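Local coordinates for possible adhesin (Caldicellulosiruptor kronotskyensis, PDB 4WA0), which probably mediates attachment of this extremely thermophilic bacterium to cellulose, the present chain being the metal-binding, beta-helical C-terminal domain of a tapirin, at residues I12-A17 with V31-D36; K53-I58 with V79-K84; K98-G103 with V117-D122. All blocks are in the same frame, centred on the assembly; numbering follows the deposited sequence.

Contact 1: residues I12-A17 with V31-D36; sequences IFSKGA and VYSGGD
Ile12 to Ser14 and Val31 to Ser33 run parallel as neighbouring strands on one face of a beta-helix, Tyr32 N giving its hydrogen to Ile12 O, Ser14 N to Tyr32 O and Gly34 N to Ser14 O. Successive coils thus place like residues over like: Ile12 beside Val31, Phe13 beside Tyr32, Ser14 beside Ser33. In this parallel register both aromatic residues have CG anti to the backbone N (chi1 -180° in Phe13, 169° in Tyr32), and the rings lie side by side, pointing the same way. Their planes are only 14° apart but slid, so overlap is slight. CD1 of Tyr32 sits over a face of the Phe13 ring toward its rim, 3.3 Å from Phe13 CE2. A water carries the Tyr32 hydroxyl on to Lys15 O, and the ring of Tyr227 also meets Tyr32.

Beyond the strands the chain turns toward the next face, and small residues suit this bend. Gly34 suits its place, since a CB there would clash with Lys15 O. Ser33 does double duty: its OG accepts from Gly35 N in an ST turn and donates to Gly16 O. That carbonyl oxygen is gripped twice, by Ser33 OG at 2.9 Å and by Ser14 OG at 2.8 Å, the two hydroxyls arriving from opposite faces of the Gly16 carbonyl plane.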
loop_
_atom_site.group_PDB
_atom_site.type_symbol
_atom_site.label_atom_id
_atom_site.label_comp_id
_atom_site.label_asym_id
_atom_site.label_seq_id
_atom_site.Cartn_x
_atom_site.Cartn_y
_atom_site.Cartn_z
ATOM N N ILE A 12 3.739 7.823 3.414
ATOM C CA ILE A 12 4.803 6.961 3.937
ATOM C C ILE A 12 5.685 6.562 2.735
ATOM O O ILE A 12 5.200 5.934 1.778
ATOM C CB ILE A 12 4.273 5.710 4.638
ATOM C CG1 ILE A 12 3.334 6.041 5.786
ATOM C CG2 ILE A 12 5.420 4.862 5.164
ATOM C CD1 ILE A 12 2.632 4.861 6.330
ATOM N N PHE A 13 6.957 6.945 2.788
ATOM C CA PHE A 13 7.930 6.557 1.773
ATOM C C PHE A 13 9.034 5.733 2.441
ATOM O O PHE A 13 9.669 6.182 3.399
ATOM C CB PHE A 13 8.485 7.786 1.089
ATOM C CG PHE A 13 9.490 7.459 0.036
ATOM C CD1 PHE A 13 10.825 7.162 0.384
ATOM C CD2 PHE A 13 9.107 7.451 -1.299
ATOM C CE1 PHE A 13 11.701 6.798 -0.629
ATOM C CE2 PHE A 13 9.988 7.093 -2.291
ATOM C CZ PHE A 13 11.283 6.785 -1.945
ATOM N N SER A 14 9.299 4.531 1.969
ATOM C CA SER A 14 10.377 3.715 2.491
ATOM C C SER A 14 11.326 3.304 1.373
ATOM O O SER A 14 10.938 2.590 0.424
ATOM C CB SER A 14 9.775 2.472 3.137
ATOM O OG SER A 14 10.757 1.628 3.752
ATOM N N LYS A 15 12.588 3.678 1.516
ATOM C CA LYS A 15 13.622 3.334 0.483
ATOM C C LYS A 15 13.704 1.830 0.312
ATOM O O LYS A 15 13.767 1.356 -0.830
ATOM C CB LYS A 15 14.977 3.962 0.748
ATOM C CG LYS A 15 16.132 3.473 -0.190
ATOM C CD LYS A 15 17.448 4.175 0.215
ATOM C CE LYS A 15 18.580 3.175 0.491
ATOM N NZ LYS A 15 19.580 3.722 1.488
ATOM N N GLY A 16 13.734 1.079 1.420
ATOM C CA GLY A 16 13.878 -0.338 1.460
ATOM C C GLY A 16 12.570 -0.966 1.966
ATOM O O GLY A 16 11.504 -0.327 1.938
ATOM N N ALA A 17 12.657 -2.188 2.446
ATOM C CA ALA A 17 11.532 -2.909 2.989
ATOM C C ALA A 17 10.762 -2.108 4.077
ATOM O O ALA A 17 11.359 -1.454 4.921
ATOM C CB ALA A 17 11.942 -4.281 3.513
ATOM N N VAL A 31 1.673 5.563 -0.616
ATOM C CA VAL A 31 2.565 4.771 0.228
ATOM C C VAL A 31 3.503 4.010 -0.749
ATOM O O VAL A 31 3.029 3.372 -1.725
ATOM C CB VAL A 31 1.799 3.743 1.053
ATOM C CG1 VAL A 31 2.705 2.761 1.774
ATOM C CG2 VAL A 31 0.880 4.420 2.052
ATOM N N TYR A 32 4.808 4.018 -0.443
ATOM C CA TYR A 32 5.808 3.368 -1.250
ATOM C C TYR A 32 6.842 2.612 -0.461
ATOM O O TYR A 32 7.360 3.137 0.518
ATOM C CB TYR A 32 6.539 4.436 -2.086
ATOM C CG TYR A 32 7.800 3.958 -2.797
ATOM C CD1 TYR A 32 9.055 3.947 -2.171
ATOM C CD2 TYR A 32 7.748 3.544 -4.119
ATOM C CE1 TYR A 32 10.195 3.500 -2.839
ATOM C CE2 TYR A 32 8.899 3.051 -4.770
ATOM C CZ TYR A 32 10.098 3.047 -4.128
ATOM O OH TYR A 32 11.258 2.575 -4.794
ATOM N N SER A 33 7.151 1.401 -0.916
ATOM C CA SER A 33 8.274 0.631 -0.351
ATOM C C SER A 33 9.177 0.180 -1.504
ATOM O O SER A 33 8.709 -0.379 -2.478
ATOM C CB SER A 33 7.819 -0.565 0.364
ATOM O OG SER A 33 9.011 -1.211 0.820
ATOM N N GLY A 34 10.448 0.473 -1.399
ATOM C CA GLY A 34 11.451 0.012 -2.402
ATOM C C GLY A 34 11.843 -1.459 -2.230
ATOM O O GLY A 34 12.518 -2.024 -3.059
ATOM N N GLY A 35 11.411 -2.091 -1.162
ATOM C CA GLY A 35 11.559 -3.519 -0.968
ATOM C C GLY A 35 10.266 -4.174 -0.609
ATOM O O GLY A 35 9.152 -3.655 -1.001
ATOM N N ASP A 36 10.365 -5.297 0.105
ATOM C CA ASP A 36 9.146 -5.991 0.517
ATOM C C ASP A 36 8.269 -5.130 1.449
ATOM O O ASP A 36 8.776 -4.533 2.450
ATOM C CB ASP A 36 9.511 -7.324 1.240
ATOM C CG ASP A 36 10.251 -8.333 0.325
ATOM O OD1 ASP A 36 10.203 -8.173 -0.934
ATOM O OD2 ASP A 36 10.876 -9.269 0.920
HETATM O O HOH W 1 13.569 2.735 -3.157
#

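Contact 2: residues K53-I58 with V79-K84; sequences KGEMVI and VEKSLK
Met56, a selenomethionine, packs against Leu83 and Val79 where two successive coils of the beta-helix lie parallel, Met56 paired with Leu83 and Val57 with Lys84. From CB outward its side chain stays among hydrocarbon: CB lies 3.7 Å from Leu83 CD1, and CG comes 3.6 Å from that same methyl. SE is shared, equally distant from Leu83 CD1 and Val79 CG2. CG is anti to the backbone N (chi1 -178°), beside Leu83 CD1, and the side chains of Met56 and Leu83 lie side by side. The bend at chi3 (-63°) sets CE 3.7 Å from Val79 CG2; the side chains of Met56 and Val79 cross at about a right angle. The unbranched, flexible methionine chain, here with selenium in place of sulphur, suits this buried place, since it can follow two branched neighbours in turn. Two residues on, Ile58 CD1 lies 4.1 Å from Leu83 CD1.

Backbone bonds join the strands: Met56 N to Ser82 O, Lys84 N to Met56 O and Ile58 N to Lys84 O. In the loop before them Lys81 N donates to Gly54 O from above its carbonyl plane.

Glu55 works on the other side of the chain. Its side chain crosses that of Lys81 at about a right angle, with CD 3.5 Å from Lys81 CB. The ammonium of Lys81 does not touch the carboxylate, although their opposite charges probably attract. Instead Glu55 OE1 accepts from Ser82 N at 3.0 Å, the donor standing 46° out of the carboxylate plane.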
loop_
_atom_site.group_PDB
_atom_site.type_symbol
_atom_site.label_atom_id
_atom_site.label_comp_id
_atom_site.label_asym_id
_atom_site.label_seq_id
_atom_site.Cartn_x
_atom_site.Cartn_y
_atom_site.Cartn_z
ATOM N N LYS A 53 8.126 -2.447 -4.514
ATOM C CA LYS A 53 9.151 -3.018 -5.453
ATOM C C LYS A 53 9.697 -4.344 -4.985
ATOM O O LYS A 53 10.744 -4.775 -5.359
ATOM C CB LYS A 53 10.234 -2.012 -5.738
ATOM C CG LYS A 53 9.690 -0.767 -6.442
ATOM C CD LYS A 53 10.714 -0.172 -7.427
ATOM C CE LYS A 53 10.093 0.771 -8.454
ATOM N NZ LYS A 53 11.168 1.499 -9.172
ATOM N N GLY A 54 8.901 -5.080 -4.271
ATOM C CA GLY A 54 9.221 -6.396 -3.734
ATOM C C GLY A 54 7.943 -7.175 -3.557
ATOM O O GLY A 54 7.032 -7.030 -4.402
ATOM N N GLU A 55 7.894 -8.030 -2.546
ATOM C CA GLU A 55 6.763 -8.821 -2.201
ATOM C C GLU A 55 5.801 -7.900 -1.417
ATOM O O GLU A 55 6.291 -7.055 -0.688
ATOM C CB GLU A 55 7.197 -9.896 -1.233
ATOM C CG GLU A 55 8.209 -10.893 -1.775
ATOM C CD GLU A 55 7.697 -11.803 -2.848
ATOM O OE1 GLU A 55 6.488 -11.839 -3.145
ATOM O OE2 GLU A 55 8.540 -12.573 -3.363
HETATM N N MSE A 56 4.484 -8.052 -1.569
HETATM C CA MSE A 56 3.515 -7.388 -0.679
HETATM C C MSE A 56 2.821 -8.456 0.043
HETATM O O MSE A 56 2.357 -9.439 -0.546
HETATM C CB MSE A 56 2.478 -6.568 -1.425
HETATM C CG MSE A 56 1.486 -5.822 -0.524
HETATM SE SE MSE A 56 0.476 -4.499 -1.586
HETATM C CE MSE A 56 1.678 -3.191 -2.268
ATOM N N VAL A 57 2.719 -8.284 1.346
ATOM C CA VAL A 57 1.998 -9.227 2.214
ATOM C C VAL A 57 1.060 -8.409 3.072
ATOM O O VAL A 57 1.497 -7.409 3.693
ATOM C CB VAL A 57 2.980 -9.991 3.112
ATOM C CG1 VAL A 57 2.256 -10.855 4.130
ATOM C CG2 VAL A 57 3.882 -10.869 2.265
ATOM N N ILE A 58 -0.178 -8.890 3.188
ATOM C CA ILE A 58 -1.230 -8.244 3.984
ATOM C C ILE A 58 -1.679 -9.250 5.005
ATOM O O ILE A 58 -2.211 -10.249 4.671
ATOM C CB ILE A 58 -2.414 -7.684 3.185
ATOM C CG1 ILE A 58 -1.909 -6.802 2.051
ATOM C CG2 ILE A 58 -3.403 -7.006 4.170
ATOM C CD1 ILE A 58 -3.005 -6.338 1.086
ATOM N N VAL A 79 2.756 -4.125 -7.391
ATOM C CA VAL A 79 3.551 -5.130 -6.648
ATOM C C VAL A 79 4.521 -5.759 -7.621
ATOM O O VAL A 79 4.119 -6.454 -8.565
ATOM C CB VAL A 79 2.655 -6.187 -6.020
ATOM C CG1 VAL A 79 3.470 -7.194 -5.190
ATOM C CG2 VAL A 79 1.591 -5.533 -5.126
ATOM N N GLU A 80 5.819 -5.550 -7.405
ATOM C CA GLU A 80 6.802 -6.127 -8.329
ATOM C C GLU A 80 6.833 -7.673 -8.316
ATOM O O GLU A 80 7.003 -8.324 -9.377
ATOM C CB GLU A 80 8.185 -5.522 -8.011
ATOM C CG GLU A 80 9.308 -6.029 -8.917
ATOM C CD GLU A 80 10.717 -5.710 -8.410
ATOM O OE1 GLU A 80 11.097 -4.543 -8.403
ATOM O OE2 GLU A 80 11.491 -6.659 -8.073
ATOM N N LYS A 81 6.708 -8.271 -7.128
ATOM C CA LYS A 81 6.723 -9.747 -6.963
ATOM C C LYS A 81 5.322 -10.252 -6.677
ATOM O O LYS A 81 4.442 -9.923 -7.487
ATOM C CB LYS A 81 7.831 -10.172 -5.983
ATOM C CG LYS A 81 9.193 -9.614 -6.393
ATOM C CD LYS A 81 10.276 -10.033 -5.424
ATOM C CE LYS A 81 11.606 -9.414 -5.892
ATOM N NZ LYS A 81 12.641 -9.846 -4.929
ATOM N N SER A 82 5.126 -11.089 -5.662
ATOM C CA SER A 82 3.844 -11.616 -5.345
ATOM C C SER A 82 3.099 -10.751 -4.317
ATOM O O SER A 82 3.740 -10.000 -3.504
ATOM C CB SER A 82 4.041 -12.995 -4.766
ATOM O OG SER A 82 4.475 -13.820 -5.847
ATOM N N LEU A 83 1.788 -10.787 -4.438
ATOM C CA LEU A 83 0.896 -10.290 -3.407
ATOM C C LEU A 83 0.256 -11.434 -2.669
ATOM O O LEU A 83 -0.364 -12.377 -3.301
ATOM C CB LEU A 83 -0.188 -9.470 -4.028
ATOM C CG LEU A 83 -1.313 -9.008 -3.081
ATOM C CD1 LEU A 83 -0.861 -8.166 -1.913
ATOM C CD2 LEU A 83 -2.273 -8.193 -3.928
ATOM N N LYS A 84 0.325 -11.394 -1.348
ATOM C CA LYS A 84 -0.250 -12.447 -0.551
ATOM C C LYS A 84 -1.128 -11.859 0.541
ATOM O O LYS A 84 -0.603 -11.155 1.422
ATOM C CB LYS A 84 0.834 -13.331 0.089
ATOM C CG LYS A 84 0.216 -14.441 0.893
ATOM C CD LYS A 84 1.171 -15.501 1.379
ATOM C CE LYS A 84 0.441 -16.844 1.336
ATOM N NZ LYS A 84 0.966 -17.846 2.285
#

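Contact 3: residues K98-G103 with V117-D122; sequences KTIYVG and VQLFSD
Tyr101 OH donates to Asp122 OD2 at 2.8 Å, the hydroxyl meeting the carboxylate from above its plane while OD2 itself lies at the edge of the phenol ring. Ring and carboxylate planes stand 74° apart. A water also donates to Asp122 OD2, and to Gly103 O, so the aspartate, exposed just past the end of strand 119-121, has two partners for one oxygen. Tyr101 suits the neighbouring strand because its ring is long enough to carry a hydroxyl to that loop; Arg223 adds a weak bond to the same OH.

Thr99 to Val102 run parallel to Gln118 to Ser121, the stacking of successive coils in a beta-helix, with Thr99 paired with Gln118, Ile100 with Leu119, Tyr101 with Phe120 and Val102 with Ser121. Hydrogen bonds alternate, from Gln118 N to Lys98 O through to Asp122 N to Val102 O. On the face that carries Ile100, Val102, Leu119 and Ser121, Ile100 CG2 lies 3.8 Å from Leu119 CG, the two aliphatic side chains side by side. On the face of Thr99, Tyr101 and Phe120, the two aromatic side chains cross at about a right angle, with Tyr101 CD1 4.0 Å from Phe120 CB.

Gln118 and Thr99 point the same way. With CG between the backbone N and carbonyl carbon (chi1 50°) and the rest extended, Gln118 sends NE2 to Thr99 OG1 at 2.9 Å, nearly straight at 170° and within the amide plane.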
loop_
_atom_site.group_PDB
_atom_site.type_symbol
_atom_site.label_atom_id
_atom_site.label_comp_id
_atom_site.label_asym_id
_atom_site.label_seq_id
_atom_site.Cartn_x
_atom_site.Cartn_y
_atom_site.Cartn_z
ATOM N N LYS A 98 -8.412 1.123 -8.265
ATOM C CA LYS A 98 -8.699 1.310 -9.670
ATOM C C LYS A 98 -7.831 0.336 -10.484
ATOM O O LYS A 98 -8.342 -0.355 -11.344
ATOM C CB LYS A 98 -8.441 2.769 -10.103
ATOM C CG LYS A 98 -8.702 3.062 -11.558
ATOM C CD LYS A 98 -8.586 4.563 -11.772
ATOM C CE LYS A 98 -8.398 4.895 -13.230
ATOM N NZ LYS A 98 -7.122 4.369 -13.797
ATOM N N THR A 99 -6.536 0.314 -10.253
ATOM C CA THR A 99 -5.612 -0.450 -11.158
ATOM C C THR A 99 -4.745 -1.265 -10.223
ATOM O O THR A 99 -4.297 -0.741 -9.230
ATOM C CB THR A 99 -4.744 0.431 -11.990
ATOM O OG1 THR A 99 -5.531 1.271 -12.874
ATOM C CG2 THR A 99 -3.710 -0.372 -12.810
ATOM N N ILE A 100 -4.631 -2.572 -10.440
ATOM C CA ILE A 100 -3.649 -3.379 -9.670
ATOM C C ILE A 100 -2.751 -4.101 -10.668
ATOM O O ILE A 100 -3.266 -4.666 -11.654
ATOM C CB ILE A 100 -4.325 -4.339 -8.664
ATOM C CG1 ILE A 100 -3.290 -5.162 -7.877
ATOM C CG2 ILE A 100 -5.380 -5.290 -9.298
ATOM C CD1 ILE A 100 -3.788 -5.775 -6.624
ATOM N N TYR A 101 -1.432 -4.069 -10.439
ATOM C CA TYR A 101 -0.510 -4.840 -11.200
ATOM C C TYR A 101 0.271 -5.701 -10.238
ATOM O O TYR A 101 0.770 -5.169 -9.240
ATOM C CB TYR A 101 0.458 -3.894 -11.918
ATOM C CG TYR A 101 1.673 -4.588 -12.453
ATOM C CD1 TYR A 101 1.551 -5.463 -13.593
ATOM C CD2 TYR A 101 2.901 -4.556 -11.796
ATOM C CE1 TYR A 101 2.649 -6.188 -14.036
ATOM C CE2 TYR A 101 4.019 -5.249 -12.291
ATOM C CZ TYR A 101 3.885 -6.072 -13.380
ATOM O OH TYR A 101 5.000 -6.770 -13.846
ATOM N N VAL A 102 0.418 -6.990 -10.542
ATOM C CA VAL A 102 1.245 -7.918 -9.782
ATOM C C VAL A 102 2.142 -8.636 -10.771
ATOM O O VAL A 102 1.667 -9.329 -11.689
ATOM C CB VAL A 102 0.404 -8.885 -8.971
ATOM C CG1 VAL A 102 1.216 -9.833 -8.150
ATOM C CG2 VAL A 102 -0.504 -8.162 -7.974
ATOM N N GLY A 103 3.456 -8.555 -10.516
ATOM C CA GLY A 103 4.451 -9.130 -11.421
ATOM C C GLY A 103 4.564 -10.625 -11.311
ATOM O O GLY A 103 4.858 -11.280 -12.307
ATOM N N VAL A 117 -10.999 -2.175 -10.759
ATOM C CA VAL A 117 -11.423 -1.771 -12.092
ATOM C C VAL A 117 -10.619 -2.489 -13.151
ATOM O O VAL A 117 -11.233 -3.123 -14.050
ATOM C CB VAL A 117 -11.416 -0.240 -12.257
ATOM C CG1 VAL A 117 -11.787 0.144 -13.678
ATOM C CG2 VAL A 117 -12.278 0.446 -11.230
ATOM N N GLN A 118 -9.281 -2.444 -13.079
ATOM C CA GLN A 118 -8.433 -3.173 -13.998
ATOM C C GLN A 118 -7.361 -3.878 -13.226
ATOM O O GLN A 118 -6.777 -3.330 -12.290
ATOM C CB GLN A 118 -7.899 -2.343 -15.139
ATOM C CG GLN A 118 -7.284 -1.074 -14.772
ATOM C CD GLN A 118 -6.807 -0.244 -15.957
ATOM O OE1 GLN A 118 -7.170 -0.454 -17.129
ATOM N NE2 GLN A 118 -6.009 0.762 -15.639
ATOM N N LEU A 119 -7.190 -5.135 -13.572
ATOM C CA LEU A 119 -6.198 -6.034 -12.980
ATOM C C LEU A 119 -5.246 -6.535 -14.055
ATOM O O LEU A 119 -5.648 -7.015 -15.142
ATOM C CB LEU A 119 -6.949 -7.219 -12.350
ATOM C CG LEU A 119 -6.108 -8.249 -11.611
ATOM C CD1 LEU A 119 -6.890 -8.853 -10.488
ATOM C CD2 LEU A 119 -5.546 -9.325 -12.534
ATOM N N PHE A 120 -3.957 -6.515 -13.730
ATOM C CA PHE A 120 -2.915 -7.055 -14.624
ATOM C C PHE A 120 -2.020 -7.905 -13.826
ATOM O O PHE A 120 -1.443 -7.395 -12.836
ATOM C CB PHE A 120 -2.098 -5.923 -15.224
ATOM C CG PHE A 120 -2.869 -5.027 -16.126
ATOM C CD1 PHE A 120 -3.544 -3.931 -15.631
ATOM C CD2 PHE A 120 -2.931 -5.292 -17.485
ATOM C CE1 PHE A 120 -4.296 -3.142 -16.470
ATOM C CE2 PHE A 120 -3.695 -4.502 -18.326
ATOM C CZ PHE A 120 -4.393 -3.449 -17.802
ATOM N N SER A 121 -1.898 -9.184 -14.185
ATOM C CA SER A 121 -1.018 -10.099 -13.516
ATOM C C SER A 121 -0.181 -10.767 -14.557
ATOM O O SER A 121 -0.714 -11.227 -15.613
ATOM C CB SER A 121 -1.752 -11.156 -12.710
ATOM O OG SER A 121 -0.882 -12.261 -12.460
ATOM N N ASP A 122 1.112 -10.875 -14.288
ATOM C CA ASP A 122 2.054 -11.530 -15.208
ATOM C C ASP A 122 2.180 -13.021 -14.921
ATOM O O ASP A 122 2.922 -13.731 -15.607
ATOM C CB ASP A 122 3.432 -10.827 -15.230
ATOM C CG ASP A 122 3.400 -9.491 -15.916
ATOM O OD1 ASP A 122 2.436 -9.230 -16.696
ATOM O OD2 ASP A 122 4.407 -8.738 -15.718
HETATM O O HOH W 2 6.972 -9.665 -14.052
#

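The three contacts follow one another along the chain and sample successive coils of one beta-helix. Contact 1 adjoins contact 2, their centres 11 Å apart: Asp36 OD1 lies 2.8 Å from Glu55 N and Ser33 O 3.0 Å from Lys53 N, both probable hydrogen bonds. Contact 2 in turn meets contact 3, with centres 12 Å apart, where Val79 N is 2.9 Å from Tyr101 O and Val79 O 2.9 Å from Gly103 N, again probable hydrogen bonds. Contacts 1 and 3 do not touch, their nearest atoms being about 11 Å apart, although both reach the same face of strands. All three lie away from the magnesium site formed by Asp239, Val241, Ser243, Leu246 and Glu275.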